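PDB 6JU8: tyrosinase from Aspergillus oryzae, which probably oxidises L-tyrosine and L-dopa to L-dopaquinone with molecular oxygen at a pair of copper ions, a step of melanin biosynthesis. Local coordinates for residues A96-Y101 and T105-Y110; M326-I331 and C377-L382; N333-W338 and W373-N378; S393-D398 and F424-V429. The protein carries 1 engineered substitution. All blocks are in the same frame, centred on the assembly; numbering follows the deposited sequence.

From the N terminus, contact 1 comes first. It closes a short loop by folding 96-101 back on the start of helix 103-129. Contacts 2 and 3 follow. Both join helix 328-340 to helix 371-389, and because these run antiparallel, contact 3 nests inside contact 2, sharing Cys377 and Asn378. Contact 4 closes last, between two loops that follow helix 371-389. Contacts 1 and 3 each hold one copper ion and share one water; together they hold four of the six histidine ligands of the dinuclear centre. Arg108 to Asp380 is a salt bridge between contacts 1 and 2. Thr105 and Ser426, through their hydroxyls, join contact 1 to contact 4.

Contact 1: residues A96-Y101 and T105-Y110; sequences AVHNNY and TWHRVY. Engineered in segment 96-101: Ala96 (natural residue Cys). With CU (copper (II) ion), chain C.
The irregular loop 96-101 runs past the early turns of helix 103-129, and the backbones come nearest at Val97 and Trp106, whose CA atoms are 6.3 Å apart. This is one half of the dinuclear type 3 copper centre of tyrosinases: His98 comes from the loop and His107 from the helix. Each binds the same copper ion through NE2, His98 at 2.2 Å and His107 at 2.0 Å. His71 and a water complete the site. The two imidazoles meet at the metal obliquely, their planes 49° apart. His107 has its CG beside the backbone N (chi1 -73°), and its ND1 is hydrogen-bonded to the backbone oxygen of Phe103. That bond fixes the rotation of the ring and leaves NE2 for the copper.

Trp106 has the largest area covered by the loop. Its CG is anti to the backbone N (chi1 -173°), which lays the indole against the loop. CA of Ala96 sits over the face of the six-membered ring, 3.4 Å from its centroid, as a CH-pi contact. CB of Ala96, an engineered residue that is Cys in the natural protein, touches CZ3 of Trp106 at 3.7 Å. Further along the loop, CG2 of Val97 packs on CB of Trp106 at 3.8 Å. Trp106 NE1 is hydrogen-bonded to the backbone oxygen of Arg409. CE3 of Trp106 lies over the centre of the His107 ring, so the indole backs this ligand. The buried carbonyl oxygen of Val97 has no hydrogen-bonding partner in the model; it lies in the plane of the His107 ring, 3.3 Å from CE1.

Contact 2: residues M326-I331 and C377-L382; sequences MNLEAI and CNIDRL
The first turn of helix 328-340 faces the middle of helix 371-389, with the CA atoms of Leu328 and Ile379 7.6 Å apart. These two helices, part of the helical bundle of the tyrosinase central domain, carry the three histidines of one copper. Leu328 does most of the touching. A chi1 of 176° extends its side chain toward the other helix, and its two methyls part toward successive turns there. CD2 reaches CG2 of Ile379 at 3.9 Å. CD1 rests against CB of Leu382, also at 3.9 Å, with CD1 of Leu382 close by. Phe103 and Pro104 of helix 103-129 and Leu290 of helix 283-292 also pack on Leu328.

Asn327 caps the helix start: its OD1 accepts from Ala330 N at 2.8 Å, with the donor above the carbonyl plane. On the other helix, Arg381 NH1 gives a hydrogen bond to Asn378 OD1 at 3.0 Å, on a lone pair.

No hydrogen bond crosses between the segments, so they meet by van der Waals contact alone. The contact therefore depends on how the aliphatic side chains fit together, beside the copper site, where Ile379 touches the ligand His332.

Contact 3: residues N333-W338 and W373-N378; sequences NNVHNW and WLHHCN. With CU (copper (II) ion), chain D.
With its first torsion at 179°, His375 carries its ring straight across to helix 328-340. His336 and His376 are both turned to a similar first torsion, and each swings its ring along the gap to the metal. There NE2 of His336 and NE2 of His376 bind one copper ion, both at 1.9 Å. The two ligand rings meet rim to rim, with NE2 of His336 3.5 Å from NE2 of His376. His332 supplies the third histidine, and a water lies at 2.3 Å from the copper.

The helices that hold these ligands are nearly antiparallel. Their segments run at 156° to each other, with axes 11.4 Å apart at closest approach. They form part of the four-helix bundle around the type 3 copper pair of tyrosinases, and this copper is the partner of the one bound by His71, His98 and His107.

His375 is not a ligand but packs over the face of one. Its edge points at the face of His336 in a T-shaped pair, with planes at 84°; CD2 of His375 is 3.7 Å from NE2 of His336. CE1 of the same His375 ring is 3.4 Å from CG1 of Val335. His336 ND1 is hydrogen-bonded to the backbone oxygen of Met360, which helps set the rotation of this ligand ring.

Contact 4: residues S393-D398 and F424-V429; sequences SWFNDD and FRSDDV
Trp394 loses the most surface here, followed by Ser426. A chi1 of -175° points the indole away from its own N, and it reaches from loop 393-398 across to the 3-10 turn 426-428. Along its edge it meets two oxygens. NE1 gives a hydrogen bond to OD1 of Asp427 at 2.9 Å; the oxygen lies close to the indole plane, but the N-H points somewhat aside (144°). Indole and carboxylate are nearly coplanar, 24° apart. Further round the rim, CZ2 of Trp394 lies 3.4 Å from the backbone oxygen of Ser426. Asp427 has a second partner: its OD2 forms a salt bridge with Lys404.

The contact brings together two loops of the chain that follow helix 371-389, well away from the copper ions, with strands 412-415 and 420-423 between them in sequence. Both loops also lean on helix 103-129 through Thr105.

Ser426 turns its side chain to Phe395, the neighbour of Trp394. CB of Ser426 is 3.8 Å from CE1 of Phe395, and OG is 3.6 Å from CZ. That hydroxyl is hydrogen-bonded to OG1 of Thr105. Phe395 in turn sets its CD1 over one face of the Trp394 indole, 3.5 Å above the ring plane.

Contact 1: residues A96-Y101 and T105-Y110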
# COMPACT_ATOMS: atom_id res chain seq x y z
N ALA A 96 28.91 -4.65 -3.47
CA ALA A 96 28.25 -5.43 -4.49
C ALA A 96 28.94 -5.26 -5.84
O ALA A 96 29.36 -4.15 -6.19
CB ALA A 96 26.79 -5.01 -4.61
N VAL A 97 29.02 -6.36 -6.57
CA VAL A 97 29.55 -6.31 -7.93
C VAL A 97 28.41 -6.15 -8.93
O VAL A 97 27.54 -7.01 -9.03
CB VAL A 97 30.32 -7.59 -8.30
CG1 VAL A 97 30.69 -7.54 -9.77
CG2 VAL A 97 31.56 -7.72 -7.43
N HIS A 98 28.43 -5.03 -9.65
CA HIS A 98 27.55 -4.78 -10.79
C HIS A 98 28.40 -4.45 -12.01
O HIS A 98 29.49 -3.87 -11.87
CB HIS A 98 26.56 -3.64 -10.47
CG HIS A 98 25.67 -4.02 -9.32
ND1 HIS A 98 25.77 -3.39 -8.09
CD2 HIS A 98 24.71 -4.96 -9.17
CE1 HIS A 98 24.88 -3.90 -7.27
NE2 HIS A 98 24.23 -4.88 -7.88
N ASN A 99 27.92 -4.83 -13.18
CA ASN A 99 28.61 -4.55 -14.44
C ASN A 99 30.00 -5.18 -14.44
O ASN A 99 30.95 -4.60 -14.96
CB ASN A 99 28.70 -3.05 -14.75
CG ASN A 99 29.02 -2.78 -16.20
OD1 ASN A 99 28.44 -3.39 -17.11
ND2 ASN A 99 29.96 -1.88 -16.47
N ASN A 100 30.12 -6.37 -13.87
CA ASN A 100 31.30 -7.21 -14.09
C ASN A 100 30.89 -8.67 -14.07
O ASN A 100 29.81 -9.01 -13.57
CB ASN A 100 32.37 -6.92 -13.04
CG ASN A 100 33.78 -7.26 -13.50
OD1 ASN A 100 34.00 -7.72 -14.63
ND2 ASN A 100 34.73 -7.02 -12.60
N TYR A 101 31.77 -9.53 -14.57
CA TYR A 101 31.46 -10.95 -14.76
C TYR A 101 31.32 -11.73 -13.47
O TYR A 101 30.82 -12.85 -13.47
CB TYR A 101 32.52 -11.58 -15.67
CG TYR A 101 32.72 -10.73 -16.90
CD1 TYR A 101 31.70 -10.64 -17.84
CD2 TYR A 101 33.89 -10.00 -17.11
CE1 TYR A 101 31.85 -9.86 -18.98
CE2 TYR A 101 34.04 -9.22 -18.24
CZ TYR A 101 33.02 -9.15 -19.16
OH TYR A 101 33.11 -8.38 -20.30
N THR A 105 28.49 -14.42 -9.12
CA THR A 105 29.13 -15.17 -8.03
C THR A 105 29.20 -14.34 -6.76
O THR A 105 29.01 -14.87 -5.64
CB THR A 105 30.52 -15.67 -8.47
OG1 THR A 105 31.19 -14.55 -9.05
CG2 THR A 105 30.36 -16.77 -9.51
N TRP A 106 29.42 -13.03 -6.89
CA TRP A 106 29.34 -12.19 -5.67
C TRP A 106 27.97 -12.37 -5.04
O TRP A 106 27.83 -12.56 -3.82
CB TRP A 106 29.62 -10.71 -6.04
CG TRP A 106 29.71 -9.89 -4.78
CD1 TRP A 106 30.86 -9.62 -4.09
CD2 TRP A 106 28.65 -9.26 -4.07
NE1 TRP A 106 30.59 -8.85 -2.97
CE2 TRP A 106 29.23 -8.63 -2.94
CE3 TRP A 106 27.26 -9.18 -4.26
CZ2 TRP A 106 28.46 -7.92 -2.02
CZ3 TRP A 106 26.51 -8.47 -3.34
CH2 TRP A 106 27.10 -7.85 -2.22
N HIS A 107 26.90 -12.29 -5.86
CA HIS A 107 25.56 -12.40 -5.28
C HIS A 107 25.25 -13.80 -4.80
O HIS A 107 24.48 -13.93 -3.84
CB HIS A 107 24.52 -11.90 -6.30
CG HIS A 107 24.54 -10.42 -6.45
ND1 HIS A 107 25.38 -9.73 -7.32
CD2 HIS A 107 23.83 -9.45 -5.83
CE1 HIS A 107 25.16 -8.42 -7.22
NE2 HIS A 107 24.23 -8.22 -6.31
N ARG A 108 25.85 -14.85 -5.37
CA ARG A 108 25.65 -16.20 -4.86
C ARG A 108 26.10 -16.26 -3.41
O ARG A 108 25.40 -16.83 -2.56
CB ARG A 108 26.43 -17.20 -5.73
CG ARG A 108 26.37 -18.64 -5.17
CD ARG A 108 26.78 -19.68 -6.21
NE ARG A 108 25.75 -19.83 -7.23
CZ ARG A 108 25.87 -20.47 -8.38
NH1 ARG A 108 26.98 -21.11 -8.72
NH2 ARG A 108 24.83 -20.49 -9.22
N VAL A 109 27.27 -15.68 -3.11
CA VAL A 109 27.76 -15.69 -1.73
C VAL A 109 26.88 -14.82 -0.85
O VAL A 109 26.56 -15.19 0.30
CB VAL A 109 29.23 -15.24 -1.67
CG1 VAL A 109 29.74 -15.29 -0.22
CG2 VAL A 109 30.16 -16.10 -2.53
N TYR A 110 26.45 -13.66 -1.33
CA TYR A 110 25.62 -12.74 -0.53
C TYR A 110 24.33 -13.41 -0.11
O TYR A 110 23.94 -13.30 1.07
CB TYR A 110 25.34 -11.51 -1.37
CG TYR A 110 24.81 -10.29 -0.65
CD1 TYR A 110 25.13 -9.97 0.66
CD2 TYR A 110 23.96 -9.41 -1.34
CE1 TYR A 110 24.65 -8.83 1.28
CE2 TYR A 110 23.49 -8.24 -0.75
CZ TYR A 110 23.82 -7.97 0.57
OH TYR A 110 23.33 -6.80 1.12
CU CU C . 23.67 -6.30 -6.28
O HOH W 1 21.86 -6.18 -6.92

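Contact 2: residues M326-I331 and C377-L382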
# COMPACT_ATOMS: atom_id res chain seq x y z
N MET A 326 18.81 -11.29 -24.00
CA MET A 326 19.33 -10.34 -23.02
C MET A 326 20.05 -11.09 -21.91
O MET A 326 19.55 -12.12 -21.45
CB MET A 326 18.16 -9.53 -22.45
CG MET A 326 18.55 -8.51 -21.40
SD MET A 326 17.14 -7.51 -20.92
CE MET A 326 16.85 -6.53 -22.39
N ASN A 327 21.21 -10.61 -21.46
CA ASN A 327 21.98 -11.30 -20.44
C ASN A 327 21.29 -11.28 -19.07
O ASN A 327 20.36 -10.52 -18.80
CB ASN A 327 23.39 -10.70 -20.38
CG ASN A 327 23.41 -9.29 -19.85
OD1 ASN A 327 23.25 -9.08 -18.65
ND2 ASN A 327 23.61 -8.31 -20.73
N LEU A 328 21.79 -12.14 -18.16
CA LEU A 328 21.22 -12.30 -16.84
C LEU A 328 21.16 -10.99 -16.04
O LEU A 328 20.15 -10.64 -15.40
CB LEU A 328 22.09 -13.28 -16.04
CG LEU A 328 21.68 -13.50 -14.58
CD1 LEU A 328 20.46 -14.42 -14.52
CD2 LEU A 328 22.85 -14.09 -13.79
N GLU A 329 22.26 -10.23 -16.08
CA GLU A 329 22.32 -9.02 -15.26
C GLU A 329 21.33 -7.97 -15.79
O GLU A 329 20.66 -7.32 -14.99
CB GLU A 329 23.73 -8.45 -15.27
CG GLU A 329 23.91 -7.28 -14.31
CD GLU A 329 25.34 -6.81 -14.17
OE1 GLU A 329 26.24 -7.19 -14.95
OE2 GLU A 329 25.55 -5.98 -13.27
N ALA A 330 21.23 -7.83 -17.10
CA ALA A 330 20.30 -6.88 -17.72
C ALA A 330 18.86 -7.24 -17.37
O ALA A 330 18.03 -6.37 -17.08
CB ALA A 330 20.54 -6.87 -19.24
N ILE A 331 18.50 -8.53 -17.47
CA ILE A 331 17.14 -8.92 -17.08
C ILE A 331 16.90 -8.54 -15.62
O ILE A 331 15.90 -7.93 -15.24
CB ILE A 331 16.87 -10.42 -17.29
CG1 ILE A 331 16.91 -10.78 -18.79
CG2 ILE A 331 15.54 -10.82 -16.67
CD1 ILE A 331 16.77 -12.27 -19.07
N CYS A 377 17.71 -14.76 -4.99
CA CYS A 377 17.65 -16.20 -4.92
C CYS A 377 17.26 -16.78 -6.27
O CYS A 377 17.89 -17.76 -6.75
CB CYS A 377 16.74 -16.61 -3.74
SG CYS A 377 16.94 -18.40 -3.45
N ASN A 378 16.31 -16.16 -6.99
CA ASN A 378 16.02 -16.64 -8.34
C ASN A 378 17.14 -16.32 -9.32
O ASN A 378 17.38 -17.13 -10.23
CB ASN A 378 14.70 -16.08 -8.90
CG ASN A 378 14.23 -16.92 -10.07
OD1 ASN A 378 14.24 -18.16 -9.98
ND2 ASN A 378 13.85 -16.30 -11.17
N ILE A 379 17.84 -15.20 -9.19
CA ILE A 379 18.98 -14.95 -10.08
C ILE A 379 20.03 -16.03 -9.87
O ILE A 379 20.66 -16.50 -10.84
CB ILE A 379 19.52 -13.54 -9.86
CG1 ILE A 379 18.45 -12.49 -10.23
CG2 ILE A 379 20.84 -13.30 -10.59
CD1 ILE A 379 17.97 -12.59 -11.67
N ASP A 380 20.21 -16.48 -8.62
CA ASP A 380 21.13 -17.58 -8.34
C ASP A 380 20.68 -18.87 -9.01
O ASP A 380 21.49 -19.63 -9.57
CB ASP A 380 21.25 -17.78 -6.82
CG ASP A 380 22.44 -18.71 -6.55
OD1 ASP A 380 23.57 -18.25 -6.82
OD2 ASP A 380 22.23 -19.87 -6.13
N ARG A 381 19.38 -19.14 -8.93
CA ARG A 381 18.76 -20.32 -9.58
C ARG A 381 18.95 -20.28 -11.10
O ARG A 381 19.29 -21.29 -11.72
CB ARG A 381 17.28 -20.35 -9.17
CG ARG A 381 16.50 -21.49 -9.87
CD ARG A 381 15.09 -21.55 -9.24
NE ARG A 381 14.19 -22.37 -10.03
CZ ARG A 381 13.51 -21.91 -11.09
NH1 ARG A 381 13.66 -20.65 -11.49
NH2 ARG A 381 12.71 -22.71 -11.77
N LEU A 382 18.70 -19.12 -11.70
CA LEU A 382 18.89 -18.99 -13.15
C LEU A 382 20.35 -19.24 -13.52
O LEU A 382 20.65 -19.88 -14.53
CB LEU A 382 18.47 -17.60 -13.62
CG LEU A 382 16.95 -17.33 -13.56
CD1 LEU A 382 16.68 -15.88 -13.94
CD2 LEU A 382 16.17 -18.29 -14.45

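Contact 3: residues N333-W338 and W373-N378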
# COMPACT_ATOMS: atom_id res chain seq x y z
N ASN A 333 18.27 -6.27 -13.83
CA ASN A 333 18.19 -4.81 -13.64
C ASN A 333 16.78 -4.34 -13.94
O ASN A 333 16.24 -3.49 -13.20
CB ASN A 333 19.16 -4.13 -14.62
CG ASN A 333 20.63 -4.27 -14.27
OD1 ASN A 333 20.99 -4.80 -13.23
ND2 ASN A 333 21.46 -3.81 -15.21
N ASN A 334 16.19 -4.84 -15.01
CA ASN A 334 14.81 -4.48 -15.34
C ASN A 334 13.88 -4.93 -14.22
O ASN A 334 12.98 -4.18 -13.80
CB ASN A 334 14.43 -5.10 -16.68
CG ASN A 334 14.95 -4.28 -17.83
OD1 ASN A 334 14.37 -3.25 -18.19
ND2 ASN A 334 16.03 -4.73 -18.45
N VAL A 335 14.03 -6.16 -13.72
CA VAL A 335 13.12 -6.61 -12.66
C VAL A 335 13.27 -5.74 -11.43
O VAL A 335 12.26 -5.37 -10.81
CB VAL A 335 13.36 -8.10 -12.35
CG1 VAL A 335 12.51 -8.52 -11.17
CG2 VAL A 335 13.03 -8.94 -13.58
N HIS A 336 14.49 -5.33 -11.05
CA HIS A 336 14.65 -4.36 -9.96
C HIS A 336 13.81 -3.11 -10.21
O HIS A 336 13.09 -2.62 -9.32
CB HIS A 336 16.11 -3.94 -9.86
CG HIS A 336 16.97 -4.72 -8.92
ND1 HIS A 336 16.90 -4.57 -7.55
CD2 HIS A 336 17.96 -5.63 -9.13
CE1 HIS A 336 17.79 -5.34 -6.96
NE2 HIS A 336 18.43 -6.03 -7.89
N ASN A 337 13.89 -2.56 -11.43
CA ASN A 337 13.14 -1.34 -11.74
C ASN A 337 11.64 -1.58 -11.60
O ASN A 337 10.91 -0.72 -11.06
CB ASN A 337 13.45 -0.87 -13.16
CG ASN A 337 14.83 -0.27 -13.27
OD1 ASN A 337 15.43 0.13 -12.28
ND2 ASN A 337 15.30 -0.20 -14.51
N TRP A 338 11.17 -2.70 -12.13
CA TRP A 338 9.72 -2.95 -12.19
C TRP A 338 9.15 -3.24 -10.82
O TRP A 338 8.00 -2.93 -10.56
CB TRP A 338 9.41 -4.09 -13.18
CG TRP A 338 9.91 -3.79 -14.56
CD1 TRP A 338 10.18 -2.57 -15.10
CD2 TRP A 338 10.17 -4.78 -15.56
NE1 TRP A 338 10.62 -2.75 -16.40
CE2 TRP A 338 10.62 -4.08 -16.70
CE3 TRP A 338 10.09 -6.18 -15.63
CZ2 TRP A 338 10.99 -4.71 -17.89
CZ3 TRP A 338 10.45 -6.79 -16.80
CH2 TRP A 338 10.89 -6.08 -17.94
N TRP A 373 16.22 -10.18 -1.64
CA TRP A 373 16.89 -11.45 -1.44
C TRP A 373 16.19 -12.57 -2.18
O TRP A 373 16.82 -13.53 -2.61
CB TRP A 373 16.90 -11.72 0.07
CG TRP A 373 17.42 -10.56 0.87
CD1 TRP A 373 16.68 -9.57 1.46
CD2 TRP A 373 18.79 -10.27 1.19
NE1 TRP A 373 17.50 -8.67 2.11
CE2 TRP A 373 18.81 -9.10 1.96
CE3 TRP A 373 20.02 -10.90 0.90
CZ2 TRP A 373 19.99 -8.54 2.45
CZ3 TRP A 373 21.20 -10.34 1.38
CH2 TRP A 373 21.18 -9.16 2.15
N LEU A 374 14.87 -12.45 -2.31
CA LEU A 374 14.07 -13.45 -3.04
C LEU A 374 14.30 -13.34 -4.54
O LEU A 374 14.42 -14.36 -5.23
CB LEU A 374 12.60 -13.24 -2.69
CG LEU A 374 12.24 -13.24 -1.21
CD1 LEU A 374 10.74 -13.01 -1.05
CD2 LEU A 374 12.68 -14.50 -0.48
N HIS A 375 14.42 -12.11 -5.01
CA HIS A 375 14.85 -11.86 -6.39
C HIS A 375 16.22 -12.47 -6.63
O HIS A 375 16.45 -13.22 -7.60
CB HIS A 375 14.86 -10.35 -6.63
CG HIS A 375 15.31 -9.93 -7.99
ND1 HIS A 375 14.89 -10.56 -9.14
CD2 HIS A 375 16.10 -8.88 -8.36
CE1 HIS A 375 15.45 -9.92 -10.17
NE2 HIS A 375 16.19 -8.90 -9.73
N HIS A 376 17.20 -12.13 -5.76
CA HIS A 376 18.53 -12.67 -5.99
C HIS A 376 18.59 -14.17 -5.79
O HIS A 376 19.43 -14.82 -6.41
CB HIS A 376 19.56 -11.93 -5.10
CG HIS A 376 20.06 -10.74 -5.90
ND1 HIS A 376 20.96 -10.92 -6.93
CD2 HIS A 376 19.68 -9.45 -5.94
CE1 HIS A 376 21.16 -9.76 -7.53
NE2 HIS A 376 20.39 -8.83 -6.95
N CYS A 377 17.71 -14.76 -4.99
CA CYS A 377 17.65 -16.20 -4.92
C CYS A 377 17.26 -16.78 -6.27
O CYS A 377 17.89 -17.76 -6.75
CB CYS A 377 16.74 -16.61 -3.74
SG CYS A 377 16.94 -18.40 -3.45
N ASN A 378 16.31 -16.16 -6.99
CA ASN A 378 16.02 -16.64 -8.34
C ASN A 378 17.14 -16.32 -9.32
O ASN A 378 17.38 -17.13 -10.23
CB ASN A 378 14.70 -16.08 -8.90
CG ASN A 378 14.23 -16.92 -10.07
OD1 ASN A 378 14.24 -18.16 -9.98
ND2 ASN A 378 13.85 -16.30 -11.17
CU CU D . 19.93 -7.15 -7.61
O HOH W 1 21.86 -6.18 -6.92

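Contact 4: residues S393-D398 and F424-V429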
# COMPACT_ATOMS: atom_id res chain seq x y z
N SER A 393 31.39 -23.50 -19.35
CA SER A 393 31.37 -22.07 -19.61
C SER A 393 31.47 -21.31 -18.30
O SER A 393 30.47 -21.12 -17.62
CB SER A 393 30.09 -21.67 -20.35
OG SER A 393 30.02 -22.29 -21.63
N TRP A 394 32.67 -20.90 -17.92
CA TRP A 394 32.92 -20.39 -16.58
C TRP A 394 34.21 -19.57 -16.57
O TRP A 394 35.32 -20.12 -16.52
CB TRP A 394 33.07 -21.54 -15.58
CG TRP A 394 33.22 -21.11 -14.15
CD1 TRP A 394 34.36 -21.04 -13.41
CD2 TRP A 394 32.16 -20.70 -13.27
NE1 TRP A 394 34.09 -20.61 -12.14
CE2 TRP A 394 32.75 -20.39 -12.01
CE3 TRP A 394 30.77 -20.55 -13.40
CZ2 TRP A 394 32.00 -19.95 -10.91
CZ3 TRP A 394 30.02 -20.12 -12.33
CH2 TRP A 394 30.65 -19.83 -11.11
N PHE A 395 34.07 -18.26 -16.66
CA PHE A 395 35.20 -17.35 -16.55
C PHE A 395 36.34 -17.71 -17.49
O PHE A 395 37.50 -17.46 -17.13
CB PHE A 395 35.70 -17.23 -15.10
CG PHE A 395 34.69 -16.59 -14.17
CD1 PHE A 395 33.72 -17.33 -13.49
CD2 PHE A 395 34.67 -15.21 -13.99
CE1 PHE A 395 32.77 -16.76 -12.67
CE2 PHE A 395 33.75 -14.62 -13.15
CZ PHE A 395 32.78 -15.38 -12.49
N ASN A 396 36.05 -18.22 -18.68
CA ASN A 396 37.12 -18.75 -19.53
C ASN A 396 37.03 -18.19 -20.94
O ASN A 396 37.85 -18.57 -21.78
CB ASN A 396 37.13 -20.28 -19.53
CG ASN A 396 35.86 -20.89 -20.05
OD1 ASN A 396 34.77 -20.33 -19.88
ND2 ASN A 396 35.95 -22.05 -20.70
N ASP A 397 36.13 -17.25 -21.23
CA ASP A 397 36.27 -16.49 -22.48
C ASP A 397 37.28 -15.37 -22.29
O ASP A 397 37.73 -15.09 -21.18
CB ASP A 397 34.91 -15.92 -22.90
CG ASP A 397 34.36 -15.03 -21.80
OD1 ASP A 397 33.70 -15.54 -20.87
OD2 ASP A 397 34.67 -13.80 -21.83
N ASP A 398 37.68 -14.75 -23.40
CA ASP A 398 38.76 -13.78 -23.36
C ASP A 398 38.46 -12.57 -22.49
O ASP A 398 39.35 -11.92 -21.93
CB ASP A 398 39.11 -13.34 -24.79
CG ASP A 398 39.72 -14.46 -25.59
OD1 ASP A 398 40.33 -15.39 -25.03
OD2 ASP A 398 39.54 -14.42 -26.83
N PHE A 424 36.19 -15.29 -0.16
CA PHE A 424 35.62 -16.07 -1.25
C PHE A 424 36.17 -15.64 -2.61
O PHE A 424 36.46 -14.47 -2.85
CB PHE A 424 34.09 -15.92 -1.29
CG PHE A 424 33.34 -16.92 -0.44
CD1 PHE A 424 33.11 -16.74 0.91
CD2 PHE A 424 32.85 -18.08 -1.04
CE1 PHE A 424 32.40 -17.67 1.66
CE2 PHE A 424 32.16 -19.03 -0.31
CZ PHE A 424 31.95 -18.82 1.04
N ARG A 425 36.28 -16.61 -3.51
CA ARG A 425 36.57 -16.43 -4.92
C ARG A 425 35.50 -17.16 -5.72
O ARG A 425 34.89 -18.09 -5.20
CB ARG A 425 37.98 -16.94 -5.29
CG ARG A 425 39.03 -16.12 -4.55
CD ARG A 425 40.10 -15.58 -5.48
NE ARG A 425 41.00 -14.69 -4.73
CZ ARG A 425 42.31 -14.83 -4.77
NH1 ARG A 425 42.82 -15.81 -5.52
NH2 ARG A 425 43.10 -14.02 -4.08
N SER A 426 35.31 -16.78 -6.97
CA SER A 426 34.23 -17.33 -7.77
C SER A 426 34.33 -18.84 -7.88
O SER A 426 33.31 -19.54 -7.80
CB SER A 426 34.26 -16.69 -9.17
OG SER A 426 33.87 -15.32 -9.07
N ASP A 427 35.55 -19.40 -8.05
CA ASP A 427 35.63 -20.86 -8.20
C ASP A 427 35.13 -21.58 -6.95
O ASP A 427 34.70 -22.73 -7.04
CB ASP A 427 37.08 -21.26 -8.48
CG ASP A 427 37.49 -21.09 -9.91
OD1 ASP A 427 36.62 -21.01 -10.80
OD2 ASP A 427 38.69 -21.08 -10.21
N ASP A 428 35.17 -20.95 -5.78
CA ASP A 428 34.68 -21.55 -4.54
C ASP A 428 33.19 -21.88 -4.60
O ASP A 428 32.75 -22.81 -3.93
CB ASP A 428 34.91 -20.65 -3.32
CG ASP A 428 36.37 -20.36 -3.07
OD1 ASP A 428 37.23 -21.23 -3.36
OD2 ASP A 428 36.69 -19.26 -2.58
N VAL A 429 32.46 -21.13 -5.43
CA VAL A 429 31.01 -21.33 -5.47
C VAL A 429 30.52 -21.77 -6.84
O VAL A 429 29.33 -21.68 -7.14
CB VAL A 429 30.24 -20.07 -4.99
CG1 VAL A 429 30.65 -19.78 -3.55
CG2 VAL A 429 30.49 -18.88 -5.92